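Local coordinates for protein extracellular serine protease (Aeromonas sobria, PDB 3WQB) that cleaves peptide bonds after paired basic residues, one of them lysine, as a secreted calcium-binding serine protease of the furin subfamily that cleaves prekallikrein and other host plasma proteins, at residues 75-83 / 106-117; 118-126 / 134-142. The protein carries 1 engineered substitution. All coordinates share one frame; numbering follows the deposited sequence.

Contact 1 (75-83 / 106-117); sequences AVVDDGLAI and PTPTDPDTAHGT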
loop_
_atom_site.group_PDB
_atom_site.type_symbol
_atom_site.label_atom_id
_atom_site.label_comp_id
_atom_site.label_asym_id
_atom_site.label_seq_id
_atom_site.Cartn_x
_atom_site.Cartn_y
_atom_site.Cartn_z
ATOM N N ALA A 75 8.836 9.498 8.889
ATOM C CA ALA A 75 9.282 8.179 9.358
ATOM C C ALA A 75 9.341 7.203 8.192
ATOM O O ALA A 75 8.362 7.043 7.461
ATOM C CB ALA A 75 8.342 7.639 10.419
ATOM N N VAL A 76 10.479 6.535 8.042
ATOM C CA VAL A 76 10.638 5.496 7.036
ATOM C C VAL A 76 10.600 4.151 7.741
ATOM O O VAL A 76 11.550 3.759 8.431
ATOM C CB VAL A 76 11.936 5.704 6.232
ATOM C CG1 VAL A 76 12.140 4.592 5.234
ATOM C CG2 VAL A 76 11.876 7.043 5.507
ATOM N N VAL A 77 9.466 3.474 7.606
ATOM C CA VAL A 77 9.232 2.184 8.247
ATOM C C VAL A 77 9.542 1.134 7.180
ATOM O O VAL A 77 8.776 0.918 6.251
ATOM C CB VAL A 77 7.786 2.091 8.790
ATOM C CG1 VAL A 77 7.566 0.781 9.543
ATOM C CG2 VAL A 77 7.480 3.290 9.696
ATOM N N ASP A 78 10.710 0.519 7.286
ATOM C CA ASP A 78 11.238 -0.236 6.154
ATOM C C ASP A 78 12.281 -1.255 6.629
ATOM O O ASP A 78 12.196 -1.729 7.754
ATOM C CB ASP A 78 11.793 0.750 5.110
ATOM C CG ASP A 78 11.685 0.238 3.693
ATOM O OD1 ASP A 78 12.451 -0.678 3.332
ATOM O OD2 ASP A 78 10.856 0.773 2.920
ATOM N N ASP A 79 13.248 -1.612 5.781
ATOM C CA ASP A 79 14.209 -2.658 6.136
ATOM C C ASP A 79 15.426 -2.140 6.901
ATOM O O ASP A 79 16.264 -2.925 7.338
ATOM C CB ASP A 79 14.635 -3.447 4.890
ATOM C CG ASP A 79 15.538 -2.650 3.952
ATOM O OD1 ASP A 79 15.838 -1.465 4.230
ATOM O OD2 ASP A 79 15.980 -3.231 2.933
ATOM N N GLY A 80 15.501 -0.826 7.089
ATOM C CA GLY A 80 16.715 -0.210 7.606
ATOM C C GLY A 80 16.923 1.179 7.047
ATOM O O GLY A 80 16.177 1.632 6.175
ATOM N N LEU A 81 17.928 1.865 7.578
ATOM C CA LEU A 81 18.337 3.168 7.084
ATOM C C LEU A 81 19.773 3.383 7.510
ATOM O O LEU A 81 20.072 3.374 8.707
ATOM C CB LEU A 81 17.442 4.275 7.661
ATOM C CG LEU A 81 17.836 5.741 7.410
ATOM C CD1 LEU A 81 18.131 6.057 5.952
ATOM C CD2 LEU A 81 16.773 6.694 7.973
ATOM N N ALA A 82 20.658 3.571 6.534
ATOM C CA ALA A 82 22.068 3.842 6.820
ATOM C C ALA A 82 22.204 5.314 7.222
ATOM O O ALA A 82 22.474 6.190 6.391
ATOM C CB ALA A 82 22.926 3.515 5.623
ATOM N N ILE A 83 21.992 5.571 8.508
ATOM C CA ILE A 83 21.897 6.936 9.032
ATOM C C ILE A 83 23.181 7.760 8.920
ATOM O O ILE A 83 23.125 8.987 9.005
ATOM C CB ILE A 83 21.361 6.972 10.489
ATOM C CG1 ILE A 83 22.217 6.103 11.422
ATOM C CG2 ILE A 83 19.883 6.587 10.523
ATOM C CD1 ILE A 83 22.051 6.443 12.891
ATOM N N PRO A 106 19.498 2.079 12.905
ATOM C CA PRO A 106 18.853 1.087 12.052
ATOM C C PRO A 106 19.655 0.733 10.796
ATOM O O PRO A 106 19.087 0.244 9.829
ATOM C CB PRO A 106 17.535 1.777 11.680
ATOM C CG PRO A 106 17.921 3.212 11.584
ATOM C CD PRO A 106 18.943 3.427 12.688
ATOM N N THR A 107 20.970 0.951 10.820
ATOM C CA THR A 107 21.823 0.615 9.682
ATOM C C THR A 107 21.826 -0.900 9.474
ATOM O O THR A 107 22.064 -1.645 10.421
ATOM C CB THR A 107 23.262 1.134 9.894
ATOM O OG1 THR A 107 23.229 2.563 10.002
ATOM C CG2 THR A 107 24.185 0.740 8.736
ATOM N N PRO A 108 21.542 -1.364 8.242
ATOM C CA PRO A 108 21.543 -2.806 7.998
ATOM C C PRO A 108 22.925 -3.437 8.076
ATOM O O PRO A 108 23.941 -2.770 7.825
ATOM C CB PRO A 108 21.009 -2.936 6.570
ATOM C CG PRO A 108 20.432 -1.650 6.238
ATOM C CD PRO A 108 21.069 -0.607 7.072
ATOM N N THR A 109 22.936 -4.729 8.403
ATOM C CA THR A 109 24.146 -5.553 8.370
ATOM C C THR A 109 24.195 -6.421 7.120
ATOM O O THR A 109 25.221 -7.027 6.809
ATOM C CB THR A 109 24.224 -6.483 9.592
ATOM O OG1 THR A 109 23.017 -7.246 9.683
ATOM C CG2 THR A 109 24.430 -5.668 10.860
ATOM N N ASP A 110 23.082 -6.493 6.404
ATOM C CA ASP A 110 22.996 -7.344 5.227
ATOM C C ASP A 110 23.191 -6.516 3.957
ATOM O O ASP A 110 22.488 -5.532 3.757
ATOM C CB ASP A 110 21.629 -8.031 5.216
ATOM C CG ASP A 110 21.408 -8.870 3.989
ATOM O OD1 ASP A 110 21.996 -9.969 3.904
ATOM O OD2 ASP A 110 20.625 -8.438 3.120
ATOM N N PRO A 111 24.143 -6.912 3.083
ATOM C CA PRO A 111 24.411 -6.110 1.879
ATOM C C PRO A 111 23.199 -5.842 0.972
ATOM O O PRO A 111 23.158 -4.797 0.321
ATOM C CB PRO A 111 25.473 -6.933 1.139
ATOM C CG PRO A 111 26.173 -7.658 2.222
ATOM C CD PRO A 111 25.104 -8.025 3.212
ATOM N N ASP A 112 22.235 -6.762 0.911
ATOM C CA ASP A 112 21.076 -6.552 0.034
ATOM C C ASP A 112 19.932 -5.764 0.644
ATOM O O ASP A 112 18.950 -5.465 -0.037
ATOM C CB ASP A 112 20.560 -7.844 -0.585
ATOM C CG ASP A 112 20.805 -7.883 -2.079
ATOM O OD1 ASP A 112 20.374 -6.943 -2.793
ATOM O OD2 ASP A 112 21.455 -8.832 -2.536
ATOM N N THR A 113 20.091 -5.380 1.903
ATOM C CA THR A 113 19.033 -4.714 2.668
ATOM C C THR A 113 19.159 -3.188 2.471
ATOM O O THR A 113 19.377 -2.423 3.416
ATOM C CB THR A 113 19.074 -5.219 4.145
ATOM O OG1 THR A 113 18.872 -6.635 4.142
ATOM C CG2 THR A 113 17.989 -4.632 4.991
ATOM N N ALA A 114 19.010 -2.773 1.213
ATOM C CA ALA A 114 19.247 -1.394 0.759
ATOM C C ALA A 114 17.954 -0.629 0.516
ATOM O O ALA A 114 17.969 0.524 0.092
ATOM C CB ALA A 114 20.080 -1.405 -0.531
ATOM N N HIS A 115 16.834 -1.286 0.773
ATOM C CA HIS A 115 15.540 -0.793 0.356
ATOM C C HIS A 115 15.167 0.502 1.093
ATOM O O HIS A 115 14.790 1.505 0.466
ATOM C CB HIS A 115 14.542 -1.926 0.604
ATOM C CG HIS A 115 13.187 -1.713 0.023
ATOM N ND1 HIS A 115 12.138 -1.192 0.748
ATOM C CD2 HIS A 115 12.686 -2.031 -1.193
ATOM C CE1 HIS A 115 11.053 -1.169 -0.005
ATOM N NE2 HIS A 115 11.354 -1.692 -1.182
ATOM N N GLY A 116 15.296 0.493 2.412
ATOM C CA GLY A 116 14.915 1.635 3.240
ATOM C C GLY A 116 15.800 2.848 2.996
ATOM O O GLY A 116 15.338 3.989 3.047
ATOM N N THR A 117 17.087 2.600 2.765
ATOM C CA THR A 117 18.040 3.660 2.479
ATOM C C THR A 117 17.741 4.287 1.116
ATOM O O THR A 117 17.790 5.511 0.954
ATOM C CB THR A 117 19.473 3.117 2.591
ATOM O OG1 THR A 117 19.673 2.648 3.930
ATOM C CG2 THR A 117 20.517 4.179 2.263
HETATM O O HOH W 1 18.264 0.143 3.871
#

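Contact 2 (118-126 / 134-142); sequences SVSGIIAAV and GIAPRAQLQ. With CA (calcium ion), chain C.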
loop_
_atom_site.group_PDB
_atom_site.type_symbol
_atom_site.label_atom_id
_atom_site.label_comp_id
_atom_site.label_asym_id
_atom_site.label_seq_id
_atom_site.Cartn_x
_atom_site.Cartn_y
_atom_site.Cartn_z
ATOM N N SER A 118 17.395 3.445 0.147
ATOM C CA SER A 118 16.992 3.933 -1.176
ATOM C C SER A 118 15.705 4.768 -1.111
ATOM O O SER A 118 15.615 5.834 -1.711
ATOM C CB SER A 118 16.843 2.765 -2.151
ATOM O OG SER A 118 18.079 2.093 -2.362
ATOM N N VAL A 119 14.714 4.261 -0.383
ATOM C CA VAL A 119 13.475 5.000 -0.101
ATOM C C VAL A 119 13.777 6.374 0.504
ATOM O O VAL A 119 13.259 7.401 0.043
ATOM C CB VAL A 119 12.563 4.167 0.850
ATOM C CG1 VAL A 119 11.441 5.003 1.458
ATOM C CG2 VAL A 119 11.979 2.977 0.112
ATOM N N SER A 120 14.628 6.382 1.534
ATOM C CA SER A 120 14.947 7.600 2.253
ATOM C C SER A 120 15.550 8.682 1.369
ATOM O O SER A 120 15.198 9.854 1.502
ATOM C CB SER A 120 15.855 7.304 3.450
ATOM O OG SER A 120 15.170 6.470 4.368
ATOM N N GLY A 121 16.427 8.287 0.449
ATOM C CA GLY A 121 17.059 9.235 -0.458
ATOM C C GLY A 121 16.091 9.883 -1.431
ATOM O O GLY A 121 16.237 11.058 -1.764
ATOM N N ILE A 122 15.114 9.115 -1.911
ATOM C CA ILE A 122 14.082 9.673 -2.773
ATOM C C ILE A 122 13.381 10.823 -2.037
ATOM O O ILE A 122 13.122 11.883 -2.619
ATOM C CB ILE A 122 13.097 8.586 -3.230
ATOM C CG1 ILE A 122 13.803 7.621 -4.189
ATOM C CG2 ILE A 122 11.842 9.204 -3.864
ATOM C CD1 ILE A 122 13.045 6.325 -4.401
ATOM N N ILE A 123 13.087 10.616 -0.759
ATOM C CA ILE A 123 12.429 11.651 0.029
ATOM C C ILE A 123 13.325 12.839 0.322
ATOM O O ILE A 123 12.937 13.985 0.080
ATOM C CB ILE A 123 11.899 11.107 1.369
ATOM C CG1 ILE A 123 11.012 9.881 1.155
ATOM C CG2 ILE A 123 11.124 12.188 2.117
ATOM C CD1 ILE A 123 10.554 9.228 2.426
ATOM N N ALA A 124 14.522 12.570 0.839
ATOM C CA ALA A 124 15.259 13.609 1.545
ATOM C C ALA A 124 16.785 13.522 1.434
ATOM O O ALA A 124 17.498 13.909 2.362
ATOM C CB ALA A 124 14.823 13.640 3.012
ATOM N N ALA A 125 17.303 13.055 0.300
ATOM C CA ALA A 125 18.748 13.182 0.076
ATOM C C ALA A 125 19.122 14.659 0.219
ATOM O O ALA A 125 18.404 15.551 -0.248
ATOM C CB ALA A 125 19.157 12.627 -1.284
ATOM N N VAL A 126 20.249 14.900 0.871
ATOM C CA VAL A 126 20.660 16.257 1.220
ATOM C C VAL A 126 21.001 17.079 -0.026
ATOM O O VAL A 126 21.585 16.568 -0.990
ATOM C CB VAL A 126 21.854 16.213 2.218
ATOM C CG1 VAL A 126 22.366 17.609 2.558
ATOM C CG2 VAL A 126 21.421 15.494 3.477
ATOM N N GLY A 134 17.083 15.193 -2.763
ATOM C CA GLY A 134 15.771 14.694 -2.357
ATOM C C GLY A 134 14.630 15.497 -2.958
ATOM O O GLY A 134 14.799 16.663 -3.349
ATOM N N ILE A 135 13.458 14.874 -3.038
ATOM C CA ILE A 135 12.244 15.598 -3.393
ATOM C C ILE A 135 11.999 16.727 -2.386
ATOM O O ILE A 135 11.635 17.845 -2.765
ATOM C CB ILE A 135 11.058 14.635 -3.394
ATOM C CG1 ILE A 135 11.152 13.687 -4.580
ATOM C CG2 ILE A 135 9.719 15.370 -3.429
ATOM C CD1 ILE A 135 10.257 12.464 -4.419
ATOM N N ALA A 136 12.216 16.411 -1.107
ATOM C CA ALA A 136 12.001 17.321 0.012
ATOM C C ALA A 136 13.304 17.316 0.822
ATOM O O ALA A 136 13.373 16.737 1.918
ATOM C CB ALA A 136 10.821 16.851 0.851
ATOM N N PRO A 137 14.353 17.973 0.285
ATOM C CA PRO A 137 15.698 17.819 0.837
ATOM C C PRO A 137 15.930 18.526 2.169
ATOM O O PRO A 137 17.030 18.444 2.727
ATOM C CB PRO A 137 16.596 18.396 -0.260
ATOM C CG PRO A 137 15.750 19.409 -0.929
ATOM C CD PRO A 137 14.339 18.865 -0.890
ATOM N N ARG A 138 14.911 19.194 2.689
ATOM C CA ARG A 138 15.009 19.763 4.032
ATOM C C ARG A 138 14.132 19.036 5.056
ATOM O O ARG A 138 14.082 19.423 6.232
ATOM C CB ARG A 138 14.741 21.274 4.014
ATOM C CG ARG A 138 15.767 22.077 3.210
ATOM C CD ARG A 138 15.561 23.580 3.365
ATOM N NE ARG A 138 15.752 23.994 4.750
ATOM C CZ ARG A 138 15.263 25.106 5.294
ATOM N NH1 ARG A 138 14.529 25.955 4.585
ATOM N NH2 ARG A 138 15.502 25.361 6.569
ATOM N N ALA A 139 13.446 17.981 4.616
ATOM C CA ALA A 139 12.676 17.152 5.543
ATOM C C ALA A 139 13.625 16.363 6.453
ATOM O O ALA A 139 14.796 16.149 6.108
ATOM C CB ALA A 139 11.740 16.225 4.778
ATOM N N GLN A 140 13.115 15.930 7.604
ATOM C CA GLN A 140 13.920 15.186 8.584
ATOM C C GLN A 140 13.444 13.749 8.686
ATOM O O GLN A 140 12.247 13.498 8.755
ATOM C CB GLN A 140 13.870 15.859 9.955
ATOM C CG GLN A 140 14.509 17.241 9.990
ATOM C CD GLN A 140 15.911 17.231 10.560
ATOM O OE1 GLN A 140 16.888 17.055 9.834
ATOM N NE2 GLN A 140 16.018 17.438 11.869
ATOM N N LEU A 141 14.393 12.819 8.719
ATOM C CA LEU A 141 14.088 11.384 8.670
ATOM C C LEU A 141 14.334 10.649 9.974
ATOM O O LEU A 141 15.285 10.958 10.717
ATOM C CB LEU A 141 14.961 10.700 7.619
ATOM C CG LEU A 141 14.871 11.166 6.176
ATOM C CD1 LEU A 141 16.102 10.678 5.419
ATOM C CD2 LEU A 141 13.582 10.645 5.568
ATOM N N GLN A 142 13.472 9.670 10.238
ATOM C CA GLN A 142 13.769 8.594 11.175
ATOM C C GLN A 142 13.609 7.270 10.447
ATOM O O GLN A 142 12.805 7.158 9.518
ATOM C CB GLN A 142 12.790 8.589 12.341
ATOM C CG GLN A 142 12.920 9.715 13.324
ATOM C CD GLN A 142 11.760 9.700 14.295
ATOM O OE1 GLN A 142 10.668 9.210 13.975
ATOM N NE2 GLN A 142 11.986 10.231 15.493
HETATM CA CA CA C . 23.105 15.455 -2.308
#

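Contact 1 (75-83 / 106-117)
Pro-106 meets the first segment with both its ring and its carbonyl: ring atom CD packs on Ile-83 CG2, CG rests near Leu-81 CB, and Pro-106 O accepts a nearly straight hydrogen bond from Leu-81 N at 3.0 Å, the donor standing above the carbonyl plane. Thr-107 lies against Ala-82 and Ile-83, its hydroxyl held by Asp-105. Gly-80 CA lies 3.3 Å from Pro-106 O and close to Pro-108 CG, so the loop passes tight against both prolines. After the turn from Asp-110 to Thr-113, the Thr-113 methyl CG2, anti to its own backbone N (with OG1 at chi1 -60°), slides alongside the carboxylate of Asp-79.

That carboxylate clasps the start of helix 115-124. Asp-79 OD2 takes the amide of His-115 (N to OD2 3.0 Å), whose ring turns to Asp-78, nearly coplanar with that carboxylate. His-115 ND1 donates in the ring plane to the syn lone pair of Asp-78 OD1 (2.7 Å, 167°), consistent with the Asp-His pair of the subtilase charge relay, whose serine position is probably that of the engineered Ala-336. Asp-79 N also donates to Asp-78 OD1, from its anti side. Gly-116 N meets Asp-79 OD1 from above the carboxylate plane (2.7 Å), and Gly-116 CA comes within 3.2 Å of Gly-80 O. A water bridges Asp-79 OD1 to Thr-113 O and Thr-117 N, and Thr-117 OG1 accepts from Ala-82 N at 2.9 Å.

Strand 73-77 runs between strands 140-144 and 173-179, and Val-76 packs on helix 115-124. Ser-177 of strand 173-179 touches both Asp-78 and His-115, and His-115 NE2 bonds to the backbone of a chain of another protein in the assembly.

Contact 2 (118-126 / 134-142)
Leu-141 reaches from strand 140-144 against the methyl of Ala-124: its CG lies 4.0 Å from Ala-124 CB, while branch CD1 extends on to Ser-120 CB at 3.9 Å. With CG beside its backbone N (chi1 -59°), the isobutyl end lies over two residues one helical turn apart. The Ala-124 methyl also faces Ala-139 CB and the carbonyl of Ala-136, so this small bump sits over one face of the turn from Ala-136 to Ala-139.

Toward the end of the helix the fit is closer. Gly-134, with no side chain, brings its CA to 4.1 Å from Ala-124 CA, about as near as CA atoms of the two segments come. The returning chain takes up carbonyls near the C-terminal end of the helix: Ile-135 N donates almost straight to Ile-122 O (3.0 Å), and Ala-136 N to Ile-123 O (2.8 Å), the latter nearly along the C=O axis. Ala-125 O takes Gly-134 N at 2.9 Å and has Pro-137 CB beside it. Ile-122 and Ile-135 lie side by side, CG2 to CD1 3.7 Å, and Pro-340 of helix 335-352 also packs on Ile-122.

Beyond the helix, Val-126 O binds calcium at 2.3 Å, together with Asn-29, Asp-87, Asn-128, Ile-130 and Thr-132. The helix, the loop that carries the calcium and the return to strand 140-144 recall the calcium site known from subtilisins, here framed by the helix-to-strand connection of the parallel sheet.

Both contacts are buried in the subtilisin domain and share helix 115-124: contact 1 holds its start, contact 2 its later turns. They also use neighbouring strands of the parallel sheet, 73-77 and 140-144, joined where Val-76 N probably bonds to Gln-142 O, and Leu-81 and Val-76 pack on Ser-120. Their chemistry differs with place. Contact 1, at the catalytic end, relies on aspartate carboxylates that grip a histidine and helix amides, with a water included. Contact 2 has no side-chain hydrogen bond between its segments; carbonyl-to-amide bonds and small apolar residues join the far part of the helix to the returning chain, and the one metal ligand, Val-126 O, lies just beyond it.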